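PDB 6LKK: ABC transporter, solute-binding protein from Staphylococcus aureus, which binds glucose 6-phosphate as an extracellular solute-binding lipoprotein and takes part in sensing this sugar phosphate for a two-component signalling system. Local coordinates for residues T238-Q244 and I255-S260; Y131-T137 and Q166-T170. All coordinates share one frame; numbering follows the deposited sequence.

Interaction 1 of 2, residues T238-Q244 and I255-S260; sequences TSRSVQQ and IRKDVS
Arg256 leaves its backbone with CG anti to the carbonyl carbon (chi1 -66°) and then bends at chi3, which lays its guanidinium over the start of helix 240-250. Gln244 starts with CG anti to its backbone N (chi1 -178°) and turns at chi2, bringing its amide alongside Ser260. Arg256 NH1 donates to Thr238 O at 2.9 Å, in the carbonyl plane and on a lone pair. The same guanidinium holds Asp258 side-on. Arg256 NE donates to Asp258 OD1 at 2.8 Å and Arg256 NH2 to Asp258 OD2 at 2.9 Å, a salt bridge on the syn lone pair of each oxygen. These bonds fix the guanidinium's rotation. One of its faces lies against the backbone of Arg240, with Arg240 CA 3.4 Å from Arg256 NE. The CG and CD of Arg240 run over the Asp258 carboxylate, and the two side chains cross at about a right angle. Gln244 grips Ser260 twice: Ser260 N donates to Gln244 OE1 at 3.0 Å, nearly straight at 171°, and Gln244 NE2 donates to Ser260 OG at 3.0 Å. A water joins Gln244 OE1, Arg240 NH1 and Asp258 O. Val259 packs with CG1 against Gln244 and CG2 against Arg240 and Gln243. The buried Gln243 accepts from Ile255 N through Gln243 OE1 at 3.1 Å. Its OE1 also bonds Ser254, and its NE2 bonds Phe95 O and Leu237 O. The contact thus fastens the first turn of helix 240-250, just after helix 230-237, to the chain leaving strand 253-254. Gln243 and Ile255 pack against strand 92-105.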
loop_
_atom_site.group_PDB
_atom_site.type_symbol
_atom_site.label_atom_id
_atom_site.label_comp_id
_atom_site.label_asym_id
_atom_site.label_seq_id
_atom_site.Cartn_x
_atom_site.Cartn_y
_atom_site.Cartn_z
ATOM N N THR A 238 -5.890 2.879 14.984
ATOM C CA THR A 238 -5.314 4.211 14.863
ATOM C C THR A 238 -4.823 4.759 16.195
ATOM O O THR A 238 -4.438 5.931 16.265
ATOM C CB THR A 238 -6.334 5.173 14.248
ATOM O OG1 THR A 238 -7.509 5.228 15.068
ATOM C CG2 THR A 238 -6.720 4.715 12.851
ATOM N N SER A 239 -4.816 3.940 17.244
ATOM C CA SER A 239 -4.407 4.383 18.566
ATOM C C SER A 239 -2.886 4.452 18.672
ATOM O O SER A 239 -2.151 3.831 17.900
ATOM C CB SER A 239 -4.959 3.446 19.641
ATOM O OG SER A 239 -4.310 2.186 19.604
ATOM N N ARG A 240 -2.417 5.214 19.662
ATOM C CA ARG A 240 -0.979 5.382 19.846
ATOM C C ARG A 240 -0.301 4.052 20.155
ATOM O O ARG A 240 0.716 3.707 19.542
ATOM C CB ARG A 240 -0.701 6.394 20.961
ATOM C CG ARG A 240 0.786 6.736 21.111
ATOM C CD ARG A 240 1.109 7.385 22.451
ATOM N NE ARG A 240 0.639 6.576 23.571
ATOM C CZ ARG A 240 1.196 5.433 23.962
ATOM N NH1 ARG A 240 2.255 4.943 23.328
ATOM N NH2 ARG A 240 0.685 4.771 24.990
ATOM N N SER A 241 -0.839 3.291 21.112
ATOM C CA SER A 241 -0.137 2.085 21.545
ATOM C C SER A 241 -0.071 1.055 20.425
ATOM O O SER A 241 0.951 0.382 20.254
ATOM C CB SER A 241 -0.804 1.495 22.789
ATOM O OG SER A 241 -2.117 1.046 22.515
ATOM N N VAL A 242 -1.140 0.927 19.638
ATOM C CA VAL A 242 -1.141 -0.044 18.550
ATOM C C VAL A 242 -0.233 0.423 17.417
ATOM O O VAL A 242 0.532 -0.367 16.852
ATOM C CB VAL A 242 -2.581 -0.294 18.067
ATOM C CG1 VAL A 242 -2.598 -1.156 16.815
ATOM C CG2 VAL A 242 -3.390 -0.950 19.176
ATOM N N GLN A 243 -0.300 1.709 17.067
ATOM C CA GLN A 243 0.606 2.246 16.055
ATOM C C GLN A 243 2.058 2.076 16.484
ATOM O O GLN A 243 2.923 1.743 15.666
ATOM C CB GLN A 243 0.287 3.719 15.802
ATOM C CG GLN A 243 -1.041 3.959 15.092
ATOM C CD GLN A 243 -0.909 4.001 13.582
ATOM O OE1 GLN A 243 0.014 4.612 13.042
ATOM N NE2 GLN A 243 -1.839 3.350 12.889
ATOM N N GLN A 244 2.339 2.297 17.770
ATOM C CA GLN A 244 3.692 2.116 18.288
ATOM C C GLN A 244 4.138 0.664 18.154
ATOM O O GLN A 244 5.305 0.391 17.841
ATOM C CB GLN A 244 3.742 2.572 19.747
ATOM C CG GLN A 244 5.105 2.475 20.410
ATOM C CD GLN A 244 6.086 3.525 19.917
ATOM O OE1 GLN A 244 5.698 4.628 19.542
ATOM N NE2 GLN A 244 7.366 3.184 19.922
ATOM N N ILE A 255 0.976 6.917 11.285
ATOM C CA ILE A 255 0.265 8.133 10.903
ATOM C C ILE A 255 0.225 9.160 12.023
ATOM O O ILE A 255 -0.175 10.304 11.781
ATOM C CB ILE A 255 -1.164 7.762 10.459
ATOM C CG1 ILE A 255 -1.879 8.942 9.789
ATOM C CG2 ILE A 255 -1.984 7.247 11.642
ATOM C CD1 ILE A 255 -1.227 9.422 8.507
ATOM N N ARG A 256 0.646 8.797 13.232
ATOM C CA ARG A 256 0.477 9.644 14.404
ATOM C C ARG A 256 1.738 10.446 14.711
ATOM O O ARG A 256 2.862 9.998 14.469
ATOM C CB ARG A 256 0.104 8.804 15.626
ATOM C CG ARG A 256 -1.250 8.123 15.530
ATOM C CD ARG A 256 -1.538 7.324 16.794
ATOM N NE ARG A 256 -1.651 8.171 17.981
ATOM C CZ ARG A 256 -2.791 8.515 18.578
ATOM N NH1 ARG A 256 -3.964 8.092 18.124
ATOM N NH2 ARG A 256 -2.755 9.291 19.649
ATOM N N LYS A 257 1.529 11.641 15.274
ATOM C CA LYS A 257 2.637 12.486 15.712
ATOM C C LYS A 257 3.333 11.924 16.943
ATOM O O LYS A 257 4.538 12.135 17.121
ATOM C CB LYS A 257 2.133 13.895 16.029
ATOM C CG LYS A 257 1.530 14.662 14.867
ATOM C CD LYS A 257 0.673 15.807 15.393
ATOM C CE LYS A 257 0.882 17.094 14.620
ATOM N NZ LYS A 257 -0.000 18.178 15.141
ATOM N N ASP A 258 2.597 11.230 17.813
ATOM C CA ASP A 258 3.104 10.807 19.114
ATOM C C ASP A 258 3.609 9.369 19.101
ATOM O O ASP A 258 3.562 8.683 20.129
ATOM C CB ASP A 258 2.028 10.983 20.188
ATOM C CG ASP A 258 0.744 10.241 19.865
ATOM O OD1 ASP A 258 0.677 9.589 18.805
ATOM O OD2 ASP A 258 -0.206 10.317 20.673
ATOM N N VAL A 259 4.104 8.905 17.958
ATOM C CA VAL A 259 4.610 7.548 17.807
ATOM C C VAL A 259 6.015 7.615 17.225
ATOM O O VAL A 259 6.302 8.451 16.361
ATOM C CB VAL A 259 3.683 6.695 16.917
ATOM C CG1 VAL A 259 4.326 5.353 16.576
ATOM C CG2 VAL A 259 2.349 6.481 17.615
ATOM N N SER A 260 6.882 6.721 17.696
ATOM C CA SER A 260 8.271 6.705 17.264
ATOM C C SER A 260 8.381 6.567 15.751
ATOM O O SER A 260 7.493 6.030 15.081
ATOM C CB SER A 260 9.022 5.545 17.920
ATOM O OG SER A 260 9.020 5.659 19.327
HETATM O O HOH W 1 4.015 6.125 21.173
#

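Interaction 2 of 2, residues Y131-T137 and Q166-T170; sequences YSNPNTT and QLSKT. With G6P (6-O-phosphono-alpha-D-glucopyranose), chain B.
The Tyr131 ring carries Gln166 over one face: Gln166 CA lies 4.1 Å from the ring centroid, a CH-pi contact offset toward the rim. Phe160 meets the ring edge-to-face. The Gln166 amide stands steeply to the ring, with their planes 76° apart. Gln166 NE2 donates to Tyr131 OH at 3.2 Å, and the hydroxyl lies near the amide plane. Gln166 reaches this point because CG is anti to its backbone N (chi1 -175°) and the chain runs on extended. The other branch of the amide, Gln166 OE1, lies 3.4 Å from Asn133 CG, with the two amide planes only 25° apart. Pro134 CD packs against Gln166 NE2. The backbones of the two strands pair in parallel. Leu167 N donates to Tyr131 O at 2.7 Å, and Asn133 N to Leu167 O at 2.9 Å. Beyond the strand ends the chain turns. Asn133 OD1 takes Asn135 N in an Asx turn and also accepts from Asn135 ND2. Asn133 O accepts from Thr136 N and Thr137 OG1, which arrive from opposite faces of its plane. One water links Asn133 ND2 to Ser168 OG, and another links Thr136 OG1 to Ser168 O. Ser132 OG lies 3.0 Å from Thr170 OG1. Thr170 OG1 donates to phosphate oxygen O3P of the ligand at 2.6 Å, while Thr137 N-caps helix 138-151 through Gly140 N. Ser132 thus stands as a second-shell neighbour of a ligand-binding hydroxyl. Two adjacent parallel strands, each leading into a helix N-terminus at the bound phosphate, are characteristic of an alpha/beta lobe of the periplasmic-binding-protein fold.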
loop_
_atom_site.group_PDB
_atom_site.type_symbol
_atom_site.label_atom_id
_atom_site.label_comp_id
_atom_site.label_asym_id
_atom_site.label_seq_id
_atom_site.Cartn_x
_atom_site.Cartn_y
_atom_site.Cartn_z
ATOM N N TYR A 131 6.141 -5.904 -12.417
ATOM C CA TYR A 131 5.255 -5.010 -11.684
ATOM C C TYR A 131 3.861 -5.618 -11.703
ATOM O O TYR A 131 3.591 -6.565 -12.444
ATOM C CB TYR A 131 5.253 -3.595 -12.274
ATOM C CG TYR A 131 4.606 -3.484 -13.639
ATOM C CD1 TYR A 131 5.234 -3.985 -14.771
ATOM C CD2 TYR A 131 3.373 -2.867 -13.793
ATOM C CE1 TYR A 131 4.645 -3.881 -16.018
ATOM C CE2 TYR A 131 2.779 -2.756 -15.035
ATOM C CZ TYR A 131 3.419 -3.264 -16.143
ATOM O OH TYR A 131 2.820 -3.150 -17.380
ATOM N N SER A 132 2.972 -5.071 -10.878
ATOM C CA SER A 132 1.623 -5.606 -10.761
ATOM C C SER A 132 0.608 -4.725 -11.487
ATOM O O SER A 132 0.815 -3.529 -11.701
ATOM C CB SER A 132 1.224 -5.772 -9.290
ATOM O OG SER A 132 1.406 -4.579 -8.553
ATOM N N ASN A 133 -0.503 -5.354 -11.862
ATOM C CA ASN A 133 -1.559 -4.761 -12.676
ATOM C C ASN A 133 -2.020 -3.421 -12.111
ATOM O O ASN A 133 -2.614 -3.385 -11.026
ATOM C CB ASN A 133 -2.743 -5.722 -12.754
ATOM C CG ASN A 133 -3.787 -5.284 -13.763
ATOM O OD1 ASN A 133 -3.788 -4.142 -14.217
ATOM N ND2 ASN A 133 -4.687 -6.195 -14.113
ATOM N N PRO A 134 -1.794 -2.304 -12.813
ATOM C CA PRO A 134 -2.247 -1.009 -12.279
ATOM C C PRO A 134 -3.756 -0.853 -12.262
ATOM O O PRO A 134 -4.259 0.051 -11.585
ATOM C CB PRO A 134 -1.592 0.012 -13.217
ATOM C CG PRO A 134 -1.363 -0.725 -14.486
ATOM C CD PRO A 134 -1.106 -2.158 -14.109
ATOM N N ASN A 135 -4.493 -1.699 -12.980
ATOM C CA ASN A 135 -5.945 -1.599 -13.001
ATOM C C ASN A 135 -6.596 -2.233 -11.783
ATOM O O ASN A 135 -7.747 -1.904 -11.474
ATOM C CB ASN A 135 -6.496 -2.255 -14.271
ATOM C CG ASN A 135 -5.969 -1.611 -15.537
ATOM O OD1 ASN A 135 -6.384 -0.515 -15.908
ATOM N ND2 ASN A 135 -5.052 -2.295 -16.212
ATOM N N THR A 136 -5.893 -3.127 -11.084
ATOM C CA THR A 136 -6.476 -3.867 -9.976
ATOM C C THR A 136 -5.762 -3.674 -8.647
ATOM O O THR A 136 -6.327 -4.046 -7.612
ATOM C CB THR A 136 -6.504 -5.370 -10.289
ATOM O OG1 THR A 136 -5.181 -5.826 -10.595
ATOM C CG2 THR A 136 -7.432 -5.658 -11.460
ATOM N N THR A 137 -4.553 -3.114 -8.633
ATOM C CA THR A 137 -3.746 -3.046 -7.423
ATOM C C THR A 137 -3.420 -1.602 -7.071
ATOM O O THR A 137 -3.291 -0.742 -7.948
ATOM C CB THR A 137 -2.430 -3.831 -7.577
ATOM O OG1 THR A 137 -1.597 -3.196 -8.555
ATOM C CG2 THR A 137 -2.695 -5.272 -7.990
ATOM N N GLN A 166 4.143 -7.541 -16.576
ATOM C CA GLN A 166 3.048 -7.259 -15.660
ATOM C C GLN A 166 2.543 -8.559 -15.050
ATOM O O GLN A 166 2.306 -9.538 -15.765
ATOM C CB GLN A 166 1.908 -6.535 -16.372
ATOM C CG GLN A 166 0.786 -6.114 -15.438
ATOM C CD GLN A 166 -0.372 -5.462 -16.162
ATOM O OE1 GLN A 166 -1.491 -5.972 -16.146
ATOM N NE2 GLN A 166 -0.111 -4.327 -16.793
ATOM N N LEU A 167 2.384 -8.560 -13.731
ATOM C CA LEU A 167 1.839 -9.687 -12.992
ATOM C C LEU A 167 0.509 -9.289 -12.369
ATOM O O LEU A 167 0.237 -8.109 -12.135
ATOM C CB LEU A 167 2.809 -10.151 -11.899
ATOM C CG LEU A 167 4.261 -10.364 -12.332
ATOM C CD1 LEU A 167 5.120 -10.749 -11.137
ATOM C CD2 LEU A 167 4.347 -11.423 -13.415
ATOM N N SER A 168 -0.323 -10.293 -12.093
ATOM C CA SER A 168 -1.653 -10.015 -11.561
ATOM C C SER A 168 -1.587 -9.474 -10.136
ATOM O O SER A 168 -2.346 -8.565 -9.780
ATOM C CB SER A 168 -2.508 -11.282 -11.608
ATOM O OG SER A 168 -3.782 -11.054 -11.033
ATOM N N LYS A 169 -0.687 -10.009 -9.314
ATOM C CA LYS A 169 -0.700 -9.782 -7.874
ATOM C C LYS A 169 0.565 -9.060 -7.435
ATOM O O LYS A 169 1.675 -9.448 -7.813
ATOM C CB LYS A 169 -0.830 -11.106 -7.118
ATOM C CG LYS A 169 -2.099 -11.888 -7.444
ATOM C CD LYS A 169 -3.362 -11.176 -6.976
ATOM C CE LYS A 169 -3.377 -10.998 -5.467
ATOM N NZ LYS A 169 -4.732 -11.200 -4.889
ATOM N N THR A 170 0.386 -8.022 -6.615
ATOM C CA THR A 170 1.517 -7.270 -6.088
ATOM C C THR A 170 2.505 -8.174 -5.362
ATOM O O THR A 170 3.722 -8.039 -5.533
ATOM C CB THR A 170 1.011 -6.170 -5.154
ATOM O OG1 THR A 170 0.225 -5.238 -5.906
ATOM C CG2 THR A 170 2.168 -5.430 -4.498
HETATM C C1 G6P B . -0.170 -0.793 -1.467
HETATM C C2 G6P B . -0.642 -0.220 -0.108
HETATM C C3 G6P B . -0.934 -1.241 0.928
HETATM C C4 G6P B . -1.536 -2.437 0.338
HETATM C C5 G6P B . -0.505 -3.131 -0.545
HETATM C C6 G6P B . -1.129 -4.273 -1.282
HETATM O O1 G6P B . 1.011 -0.166 -1.867
HETATM O O2 G6P B . 0.346 0.686 0.413
HETATM O O3 G6P B . -1.888 -0.655 1.916
HETATM O O4 G6P B . -1.944 -3.361 1.377
HETATM O O5 G6P B . 0.086 -2.232 -1.555
HETATM O O6 G6P B . -2.201 -3.783 -2.054
HETATM P P G6P B . -2.305 -4.187 -3.692
HETATM O O1P G6P B . -3.612 -3.628 -4.226
HETATM O O2P G6P B . -2.282 -5.719 -3.859
HETATM O O3P G6P B . -1.164 -3.580 -4.424
HETATM O O HOH W 2 -4.856 -8.994 -12.919
HETATM O O HOH W 3 -2.139 -2.334 -17.866
HETATM O O HOH W 4 -4.925 -8.193 -9.165
#

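Overall arrangement
Interactions 1 and 2 lie on opposite sides of the chain's centre. Their centres are 30 Å apart, their nearest atoms are about 19 Å apart, and they do not touch. Interaction 2 comes first along the chain and forms part of the glucose 6-phosphate pocket. It supplies Thr137 and Thr170 beside the phosphate; Thr36, Gly58, Thr138 and Thr139 also hydrogen-bond the ligand. Interaction 1 is structural packing away from the ligand, with the Gln243 side chain about 12 Å from it. Ile255 links it to the site's surroundings: its side chain is about 8 Å from that of Asp216 and about 10 Å from that of Asn214, both ligand-binding residues.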